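Local structure of protein TraR (Escherichia coli, 6PST) at residues 35-40 with 53-58. The protein binds a zinc ion through a DksA/TraR-type zinc finger and is a plasmid-encoded transcription factor of RNA polymerase. Residues are numbered along the deposited sequence; the frame is centred on the assembly and turned at random.
Sequences LCEACG and GVTLCV. With ZN (zinc ion), chain K.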
loop_
_atom_site.group_PDB
_atom_site.type_symbol
_atom_site.label_atom_id
_atom_site.label_comp_id
_atom_site.label_asym_id
_atom_site.label_seq_id
_atom_site.Cartn_x
_atom_site.Cartn_y
_atom_site.Cartn_z
ATOM N N LEU A 35 -1.355 62.999 11.037
ATOM C CA LEU A 35 -1.224 63.444 9.653
ATOM C C LEU A 35 -0.677 62.334 8.766
ATOM O O LEU A 35 0.171 61.548 9.195
ATOM C CB LEU A 35 -0.334 64.681 9.563
ATOM C CG LEU A 35 -1.011 66.008 9.922
ATOM C CD1 LEU A 35 -0.084 67.184 9.660
ATOM C CD2 LEU A 35 -2.314 66.172 9.157
ATOM N N CYS A 36 -1.152 62.269 7.523
ATOM C CA CYS A 36 -0.845 61.141 6.655
ATOM C C CYS A 36 0.635 61.098 6.313
ATOM O O CYS A 36 1.246 62.132 6.036
ATOM C CB CYS A 36 -1.668 61.222 5.377
ATOM S SG CYS A 36 -1.233 59.959 4.168
ATOM N N GLU A 37 1.209 59.894 6.323
ATOM C CA GLU A 37 2.601 59.725 5.922
ATOM C C GLU A 37 2.760 59.593 4.417
ATOM O O GLU A 37 3.880 59.399 3.939
ATOM C CB GLU A 37 3.205 58.505 6.608
ATOM C CG GLU A 37 3.261 58.614 8.111
ATOM C CD GLU A 37 3.815 57.361 8.743
ATOM O OE1 GLU A 37 4.432 56.553 8.017
ATOM O OE2 GLU A 37 3.634 57.178 9.965
ATOM N N ALA A 38 1.667 59.674 3.664
ATOM C CA ALA A 38 1.761 59.664 2.210
ATOM C C ALA A 38 1.551 61.061 1.645
ATOM O O ALA A 38 2.381 61.571 0.888
ATOM C CB ALA A 38 0.738 58.686 1.629
ATOM N N CYS A 39 0.447 61.701 2.016
ATOM C CA CYS A 39 0.094 63.005 1.476
ATOM C C CYS A 39 0.062 64.096 2.537
ATOM O O CYS A 39 -0.353 65.223 2.242
ATOM C CB CYS A 39 -1.259 62.925 0.763
ATOM S SG CYS A 39 -2.540 62.062 1.684
ATOM N N GLY A 40 0.463 63.790 3.769
ATOM C CA GLY A 40 0.419 64.752 4.848
ATOM C C GLY A 40 -0.960 65.246 5.217
ATOM O O GLY A 40 -1.070 66.131 6.072
ATOM N N GLY A 53 -3.472 54.732 15.714
ATOM C CA GLY A 53 -2.134 54.512 15.214
ATOM C C GLY A 53 -2.035 54.318 13.716
ATOM O O GLY A 53 -1.067 53.724 13.234
ATOM N N VAL A 54 -3.029 54.802 12.970
ATOM C CA VAL A 54 -2.975 54.737 11.518
ATOM C C VAL A 54 -1.765 55.512 11.020
ATOM O O VAL A 54 -1.202 56.355 11.726
ATOM C CB VAL A 54 -4.266 55.296 10.901
ATOM C CG1 VAL A 54 -4.381 54.879 9.455
ATOM C CG2 VAL A 54 -5.452 54.832 11.665
ATOM N N THR A 55 -1.347 55.217 9.797
ATOM C CA THR A 55 -0.312 55.993 9.142
ATOM C C THR A 55 -0.752 56.526 7.790
ATOM O O THR A 55 -0.061 57.376 7.223
ATOM C CB THR A 55 0.960 55.157 8.975
ATOM O OG1 THR A 55 0.631 53.897 8.378
ATOM C CG2 THR A 55 1.608 54.913 10.320
ATOM N N LEU A 56 -1.881 56.063 7.263
ATOM C CA LEU A 56 -2.358 56.491 5.961
ATOM C C LEU A 56 -3.816 56.888 6.072
ATOM O O LEU A 56 -4.568 56.291 6.842
ATOM C CB LEU A 56 -2.208 55.384 4.922
ATOM C CG LEU A 56 -0.870 54.657 4.914
ATOM C CD1 LEU A 56 -0.808 53.653 3.783
ATOM C CD2 LEU A 56 0.268 55.647 4.807
ATOM N N CYS A 57 -4.210 57.901 5.312
ATOM C CA CYS A 57 -5.625 58.170 5.159
ATOM C C CYS A 57 -6.272 57.040 4.367
ATOM O O CYS A 57 -5.599 56.149 3.843
ATOM C CB CYS A 57 -5.854 59.509 4.465
ATOM S SG CYS A 57 -5.507 59.502 2.693
ATOM N N VAL A 58 -7.598 57.088 4.262
ATOM C CA VAL A 58 -8.304 55.982 3.633
ATOM C C VAL A 58 -7.972 55.896 2.155
ATOM O O VAL A 58 -7.935 54.802 1.583
ATOM C CB VAL A 58 -9.814 56.111 3.868
ATOM C CG1 VAL A 58 -10.219 57.564 3.864
ATOM C CG2 VAL A 58 -10.562 55.354 2.800
HETATM ZN ZN ZN K . -3.358 60.356 3.101
#
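The backbone N-H of E37 donates to the carbonyl O of T55, N to O 3.0 Å and nearly straight at 170°, and this single backbone hydrogen bond and the zinc ion both join loops 35-40 and 53-58. The thiolates of C36, C39 and C57 all bind the metal, the SG of C36 at 2.4 Å, so two of these cysteines come from 35-40 and one from 53-58. C36 reaches zinc with SG anti to its backbone N (chi1 174°), a rotation that also sets the sulphur under the turn that follows: A38 N donates to C36 SG at 3.0 Å and C39 N does so at 3.2 Å. Two N-H groups thus grip one metal-bound sulphur, which would be expected to draw off part of its negative charge. C57 SG binds zinc and also accepts one backbone N-H from just past the segment, C57 being the N-cap of helix 58-70. Outside the metal shell, the extended side chain of E37 crosses that of T55 obliquely, bringing its carboxylate against CB and CG2 of the threonine. More loosely, A38 CB meets L56 CD2 at 4.4 Å, an apolar touch beside the site, while R47 of helix 45-50 donates through NE to the carbonyl O of L56. C60, on helix 58-70, completes the four-cysteine site. The whole illustrates how a CxxC turn, its first sulphur hydrogen-bonded by two backbone N-H groups, pairs with a helix N-terminus in a C4 zinc finger, here that of the DksA/TraR family.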